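Hypothetical protein BVU_2266 (Bacteroides vulgatus, PDB 3TZG) is of unknown function but folds as a porin-like antiparallel beta barrel with a short helix tucked inside. Local coordinates at residues L200-I204 with N216-Y221; I163-A167 with D225-V229; L169-Y174 with Y186-N190. One frame throughout, in Å; residues are numbered along the deposited sequence.

Contact 3 lies near the centre of the chain; contact 1 is also largely buried but in the barrel wall, with a polar, partly exposed face; contact 2 is the most open. Contact 1 pairs two neighbouring strands, held mainly by backbone hydrogen bonds; contact 2 sets 163-167, a short, weakly bonded strand running into loop, beside the turn that follows the second of those strands and relies on side-chain packing and one weak bond. In contact 3 a helix end is met by an asparagine and packed against a few apolar side chains. The three adjoin: Leu200 N probably bonds to Ile163 O, joining contacts 1 and 2, and Tyr165 OH reaches Leu171 N, tying contact 2 to contact 3.

Contact 1 (L200-I204 with N216-Y221); sequences LPNDI and NVHANY
Ile204 and Val217 form an antiparallel hydrogen-bonded pair in the beta hairpin of strands 199-208 and 213-224, part of the barrel. Val217 N gives to Ile204 O at 2.9 Å, and Ile204 N returns a bond to Val217 O at 3.1 Å. Both beta-branched side chains, well suited to extended backbone, lie on the same buried face, where Ile204 CB packs against Val217 CG2 at 3.8 Å. Further along, Ala219 N bonds to Asn202 O at 2.8 Å. The packing continues where Leu200 lies over one face of the Tyr221 ring, its CD1 3.9 Å from the ring centroid in a CH-pi contact. At the edge of that ring, Tyr221 OH donates to Pro201 O (2.6 Å); a proline has no N-H, but its carbonyl still serves as acceptor. The other face, carrying Asp203 and His218, is polar and partly exposed. Asn202 ND2 meets Asp203 OD2 on its anti side at 2.7 Å, holding one carboxylate oxygen. The imidazole takes the other: with CG anti to the backbone N (chi1 177°), His218 directs ND1 at Asp203 OD1, 2.8 Å away; the oxygen lies in the plane of the imidazole, while the nitrogen stands above the carboxylate plane.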
# COMPACT_ATOMS: atom_id res chain seq x y z
N LEU A 200 5.30 9.45 9.73
CA LEU A 200 5.96 8.19 9.34
C LEU A 200 6.27 7.35 10.58
O LEU A 200 6.82 7.90 11.54
CB LEU A 200 7.24 8.42 8.53
CG LEU A 200 7.07 8.91 7.09
CD1 LEU A 200 8.42 9.34 6.48
CD2 LEU A 200 6.33 7.89 6.26
N PRO A 201 5.92 6.03 10.62
CA PRO A 201 6.22 5.25 11.82
C PRO A 201 7.71 4.97 11.96
O PRO A 201 8.38 4.66 10.96
CB PRO A 201 5.42 3.96 11.60
CG PRO A 201 5.38 3.80 10.12
CD PRO A 201 5.27 5.20 9.58
N ASN A 202 8.25 5.08 13.17
CA ASN A 202 9.66 4.78 13.42
C ASN A 202 9.86 3.29 13.70
O ASN A 202 10.91 2.75 13.37
CB ASN A 202 10.23 5.62 14.55
CG ASN A 202 9.41 5.70 15.79
OD1 ASN A 202 8.54 6.55 15.94
ND2 ASN A 202 9.79 4.92 16.76
N ASP A 203 8.84 2.62 14.24
CA ASP A 203 8.90 1.18 14.57
C ASP A 203 7.56 0.49 14.27
O ASP A 203 6.50 1.12 14.33
CB ASP A 203 9.31 0.98 16.03
CG ASP A 203 10.76 1.41 16.28
OD1 ASP A 203 11.68 0.67 15.87
OD2 ASP A 203 10.97 2.52 16.82
N ILE A 204 7.63 -0.78 13.86
CA ILE A 204 6.48 -1.62 13.52
C ILE A 204 6.61 -2.98 14.20
O ILE A 204 7.71 -3.56 14.19
CB ILE A 204 6.32 -1.80 11.97
CG1 ILE A 204 6.52 -0.47 11.20
CG2 ILE A 204 4.97 -2.51 11.63
CD1 ILE A 204 6.87 -0.58 9.84
N ASN A 216 9.27 -7.82 14.95
CA ASN A 216 9.45 -6.39 15.22
C ASN A 216 10.57 -5.82 14.37
O ASN A 216 11.67 -6.37 14.32
CB ASN A 216 9.73 -6.12 16.70
CG ASN A 216 8.53 -6.42 17.56
OD1 ASN A 216 7.68 -5.57 17.85
ND2 ASN A 216 8.38 -7.63 17.90
N VAL A 217 10.25 -4.75 13.66
CA VAL A 217 11.19 -4.06 12.76
C VAL A 217 11.29 -2.57 13.13
O VAL A 217 10.44 -2.02 13.84
CB VAL A 217 10.82 -4.22 11.26
CG1 VAL A 217 10.81 -5.68 10.84
CG2 VAL A 217 9.49 -3.56 10.94
N HIS A 218 12.33 -1.92 12.60
CA HIS A 218 12.57 -0.52 12.72
C HIS A 218 12.59 0.10 11.33
O HIS A 218 13.19 -0.46 10.41
CB HIS A 218 13.89 -0.27 13.46
CG HIS A 218 14.28 1.18 13.57
ND1 HIS A 218 13.65 2.04 14.47
CD2 HIS A 218 15.18 1.89 12.87
CE1 HIS A 218 14.21 3.22 14.29
NE2 HIS A 218 15.14 3.17 13.34
N ALA A 219 11.93 1.27 11.17
CA ALA A 219 11.94 2.02 9.92
C ALA A 219 12.95 3.13 10.02
O ALA A 219 12.98 3.83 11.02
CB ALA A 219 10.57 2.56 9.62
N ASN A 220 13.80 3.25 9.04
CA ASN A 220 14.84 4.26 9.05
C ASN A 220 14.71 5.20 7.81
O ASN A 220 14.68 4.73 6.65
CB ASN A 220 16.22 3.58 9.11
CG ASN A 220 17.33 4.57 9.23
OD1 ASN A 220 17.43 5.29 10.23
ND2 ASN A 220 18.10 4.71 8.17
N TYR A 221 14.64 6.52 8.07
CA TYR A 221 14.46 7.49 7.01
C TYR A 221 15.57 8.50 6.95
O TYR A 221 15.84 9.14 7.97
CB TYR A 221 13.13 8.24 7.20
CG TYR A 221 11.94 7.38 7.52
CD1 TYR A 221 11.19 6.80 6.50
CD2 TYR A 221 11.54 7.17 8.84
CE1 TYR A 221 10.08 5.99 6.78
CE2 TYR A 221 10.44 6.37 9.13
CZ TYR A 221 9.71 5.78 8.10
OH TYR A 221 8.63 4.98 8.37

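Contact 2 (I163-A167 with D225-V229)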
# COMPACT_ATOMS: atom_id res chain seq x y z
N ILE A 163 8.61 11.61 13.36
CA ILE A 163 9.16 11.75 12.02
C ILE A 163 8.04 12.26 11.13
O ILE A 163 6.97 11.65 11.04
CB ILE A 163 9.79 10.42 11.53
CG1 ILE A 163 10.99 10.07 12.45
CG2 ILE A 163 10.25 10.54 10.06
CD1 ILE A 163 11.40 8.67 12.47
N ASN A 164 8.26 13.42 10.55
CA ASN A 164 7.29 14.09 9.69
C ASN A 164 7.95 14.46 8.40
O ASN A 164 9.14 14.76 8.36
CB ASN A 164 6.68 15.32 10.37
CG ASN A 164 5.88 14.96 11.60
OD1 ASN A 164 4.74 14.46 11.53
ND2 ASN A 164 6.50 15.15 12.77
N TYR A 165 7.16 14.41 7.34
CA TYR A 165 7.64 14.73 6.01
C TYR A 165 6.61 15.57 5.29
O TYR A 165 5.46 15.67 5.72
CB TYR A 165 7.95 13.43 5.24
CG TYR A 165 6.71 12.70 4.73
CD1 TYR A 165 5.98 11.87 5.57
CD2 TYR A 165 6.30 12.83 3.41
CE1 TYR A 165 4.83 11.22 5.12
CE2 TYR A 165 5.15 12.19 2.95
CZ TYR A 165 4.42 11.37 3.81
OH TYR A 165 3.31 10.71 3.38
N GLN A 166 7.03 16.11 4.15
CA GLN A 166 6.18 16.86 3.25
C GLN A 166 6.50 16.39 1.84
O GLN A 166 7.64 16.51 1.41
CB GLN A 166 6.36 18.36 3.42
CG GLN A 166 5.10 19.19 3.11
CD GLN A 166 4.11 19.22 4.26
OE1 GLN A 166 2.98 18.73 4.14
NE2 GLN A 166 4.49 19.82 5.39
N ALA A 167 5.53 15.71 1.19
CA ALA A 167 5.64 15.19 -0.17
C ALA A 167 4.26 15.13 -0.79
O ALA A 167 3.26 15.19 -0.07
CB ALA A 167 6.32 13.83 -0.17
N ASP A 225 16.31 18.02 3.29
CA ASP A 225 15.56 19.24 3.61
C ASP A 225 14.04 18.92 3.64
O ASP A 225 13.28 19.38 2.79
CB ASP A 225 15.89 20.47 2.70
CG ASP A 225 16.10 20.30 1.20
OD1 ASP A 225 15.25 19.65 0.55
OD2 ASP A 225 17.02 20.96 0.66
N GLU A 226 13.64 18.09 4.67
CA GLU A 226 12.27 17.68 5.05
C GLU A 226 11.68 16.55 4.15
O GLU A 226 10.68 15.93 4.52
CB GLU A 226 11.33 18.91 5.01
CG GLU A 226 10.01 18.82 5.76
CD GLU A 226 9.28 20.16 5.88
OE1 GLU A 226 8.05 20.19 5.61
OE2 GLU A 226 9.94 21.18 6.18
N ASN A 227 12.32 16.23 3.02
CA ASN A 227 11.81 15.21 2.11
C ASN A 227 12.49 13.86 2.31
O ASN A 227 13.72 13.79 2.20
CB ASN A 227 12.03 15.66 0.67
CG ASN A 227 11.34 16.92 0.27
OD1 ASN A 227 11.94 17.80 -0.34
ND2 ASN A 227 10.09 17.05 0.60
N PRO A 228 11.75 12.75 2.49
CA PRO A 228 12.44 11.46 2.65
C PRO A 228 13.05 11.00 1.32
O PRO A 228 12.32 10.73 0.35
CB PRO A 228 11.33 10.52 3.12
CG PRO A 228 10.21 11.37 3.49
CD PRO A 228 10.29 12.60 2.66
N VAL A 229 14.38 10.90 1.29
CA VAL A 229 15.10 10.50 0.07
C VAL A 229 15.51 9.02 0.17
O VAL A 229 15.95 8.45 -0.83
CB VAL A 229 16.30 11.41 -0.27
CG1 VAL A 229 15.79 12.74 -0.79
CG2 VAL A 229 17.24 11.61 0.91
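The backbones of Tyr165 and Glu226 approach with their CA atoms 5.6 Å apart, but they do not pair as strands; the main-chain link is a CA-H...O contact from Tyr165 CA to Glu226 O at 3.6 Å. The apolar part of the contact lies between Tyr165 and Pro228, whose side chains cross at about a right angle. Tyr165 CB touches Pro228 CG at 3.5 Å, and the proline reaches the aromatic ring obliquely. With CG set between the backbone N and the carbonyl carbon (chi1 76°), the tyrosine ring turns away from 225-229, and its hydroxyl bonds to Leu171 N. Proline suits its place: its compact, rigid ring gives a flat apolar surface to Tyr165 CB, and Leu200 and Leu171 pack on it as well. The polar part is looser. Asn227 ND2 reaches Gln166 O at 2.6 Å, but with an angle of only 117° at the hydrogen the bond is weak; the same nitrogen also bonds to Thr8 OG1. Nearer the solvent, the Gln166 and Glu226 chains run alongside each other in one direction. Glu226 OE1 rests against Gln166 CB at 3.3 Å, while the amide and carboxylate planes are turned 66° apart, and long hydrophilic chains are tolerated at such an open margin. Asp225 and Glu226 both have positive phi; the contact thus sets loop 165-167 against the tight, type I'-like turn of the hairpin formed by strands 213-224 and 227-235, in the wall of the antiparallel barrel.

Contact 3 (L169-Y174 with Y186-N190); sequences LNLQAY and YFLLN
At the C-terminal end of helix 181-188, inside the barrel, the last carbonyls of Phe187 and Leu188 are met by Asn170, which stands just before a short 3-10 turn. Asn170 N donates to Leu188 O at 3.0 Å in an almost straight bond, 174° at the hydrogen. With CG anti to the backbone N (chi1 -179°), the side chain carries ND2 to Phe187 O, 3.2 Å away and above the carbonyl plane. That oxygen is shared: the helix closes in a Schellman motif in which Asn190, a residue type that readily takes positive phi, also donates its N to Phe187 O at 3.0 Å, from the opposite face of the carbonyl. A leucine in place of Asn170 is likely to cost Phe187 O its side-chain donor, leaving Asn190 N as the donor described here, and would set an apolar group against that carbonyl. Leu188 supplies the apolar share. Ala173, small enough to sit against the helix backbone, sets CB 3.6 Å from Leu188 N and also touches Phe187 CB. Farther out, Leu188 CD1 reaches Tyr174 CE2 at 3.5 Å, approaching the ring obliquely, and the phenol oxygen beyond bonds to Tyr37 OH. The same methyl, Leu188 CD1, also lies 4.0 Å from Leu169 CD1, the two leucine side chains crossing at a slant.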
# COMPACT_ATOMS: atom_id res chain seq x y z
N LEU A 169 3.07 12.49 -2.51
CA LEU A 169 2.59 11.13 -2.32
C LEU A 169 2.48 10.81 -0.85
O LEU A 169 3.11 11.46 -0.02
CB LEU A 169 3.54 10.11 -2.99
CG LEU A 169 3.89 10.25 -4.47
CD1 LEU A 169 4.88 9.21 -4.86
CD2 LEU A 169 2.65 10.18 -5.37
N ASN A 170 1.66 9.77 -0.53
CA ASN A 170 1.53 9.30 0.84
C ASN A 170 2.56 8.21 1.00
O ASN A 170 2.29 7.03 0.72
CB ASN A 170 0.10 8.84 1.16
CG ASN A 170 -0.08 8.37 2.57
OD1 ASN A 170 0.72 8.67 3.47
ND2 ASN A 170 -1.14 7.63 2.82
N LEU A 171 3.76 8.62 1.44
CA LEU A 171 4.95 7.76 1.55
C LEU A 171 4.80 6.62 2.59
O LEU A 171 5.59 5.68 2.50
CB LEU A 171 6.21 8.60 1.83
CG LEU A 171 6.52 9.59 0.68
CD1 LEU A 171 7.73 10.39 0.96
CD2 LEU A 171 6.63 8.87 -0.68
N GLN A 172 3.74 6.64 3.46
CA GLN A 172 3.42 5.56 4.42
C GLN A 172 3.15 4.27 3.69
O GLN A 172 3.33 3.18 4.25
CB GLN A 172 2.19 5.89 5.28
CG GLN A 172 2.27 7.19 6.05
CD GLN A 172 0.92 7.64 6.55
OE1 GLN A 172 -0.08 6.88 6.56
NE2 GLN A 172 0.85 8.91 6.95
N ALA A 173 2.69 4.39 2.41
CA ALA A 173 2.39 3.25 1.55
C ALA A 173 3.61 2.36 1.35
O ALA A 173 3.47 1.19 1.04
CB ALA A 173 1.88 3.74 0.20
N TYR A 174 4.82 2.92 1.53
CA TYR A 174 6.04 2.15 1.36
C TYR A 174 6.37 1.35 2.62
O TYR A 174 7.25 0.49 2.52
CB TYR A 174 7.21 3.05 0.95
CG TYR A 174 7.12 3.55 -0.48
CD1 TYR A 174 7.33 2.68 -1.55
CD2 TYR A 174 6.77 4.86 -0.76
CE1 TYR A 174 7.19 3.11 -2.86
CE2 TYR A 174 6.62 5.30 -2.08
CZ TYR A 174 6.83 4.42 -3.13
OH TYR A 174 6.74 4.84 -4.45
N TYR A 186 -3.86 2.64 -3.65
CA TYR A 186 -4.96 3.21 -2.88
C TYR A 186 -4.44 4.12 -1.78
O TYR A 186 -4.97 5.21 -1.62
CB TYR A 186 -5.83 2.10 -2.28
CG TYR A 186 -6.84 2.59 -1.26
CD1 TYR A 186 -8.09 3.07 -1.66
CD2 TYR A 186 -6.55 2.56 0.10
CE1 TYR A 186 -9.03 3.49 -0.72
CE2 TYR A 186 -7.49 2.97 1.05
CZ TYR A 186 -8.73 3.43 0.63
OH TYR A 186 -9.64 3.84 1.56
N PHE A 187 -3.39 3.69 -1.02
CA PHE A 187 -2.79 4.48 0.05
C PHE A 187 -1.85 5.54 -0.51
O PHE A 187 -1.96 6.70 -0.09
CB PHE A 187 -2.04 3.60 1.07
CG PHE A 187 -3.01 2.84 1.96
CD1 PHE A 187 -3.79 3.50 2.89
CD2 PHE A 187 -3.17 1.47 1.82
CE1 PHE A 187 -4.72 2.82 3.67
CE2 PHE A 187 -4.12 0.78 2.61
CZ PHE A 187 -4.88 1.46 3.52
N LEU A 188 -0.95 5.18 -1.47
CA LEU A 188 0.04 6.10 -2.08
C LEU A 188 -0.62 7.34 -2.71
O LEU A 188 -0.07 8.43 -2.59
CB LEU A 188 0.87 5.37 -3.15
CG LEU A 188 2.03 6.14 -3.81
CD1 LEU A 188 3.28 6.09 -2.96
CD2 LEU A 188 2.35 5.58 -5.18
N LEU A 189 -1.79 7.17 -3.36
CA LEU A 189 -2.50 8.26 -4.05
C LEU A 189 -3.58 8.88 -3.15
O LEU A 189 -4.32 9.76 -3.62
CB LEU A 189 -3.13 7.75 -5.37
CG LEU A 189 -2.26 6.90 -6.33
CD1 LEU A 189 -2.96 6.69 -7.64
CD2 LEU A 189 -0.88 7.53 -6.59
N ASN A 190 -3.65 8.45 -1.87
CA ASN A 190 -4.58 8.92 -0.83
C ASN A 190 -6.06 8.88 -1.32
O ASN A 190 -6.81 9.86 -1.16
CB ASN A 190 -4.21 10.35 -0.35
CG ASN A 190 -4.83 10.72 0.98
OD1 ASN A 190 -4.97 9.89 1.89
ND2 ASN A 190 -5.20 11.99 1.13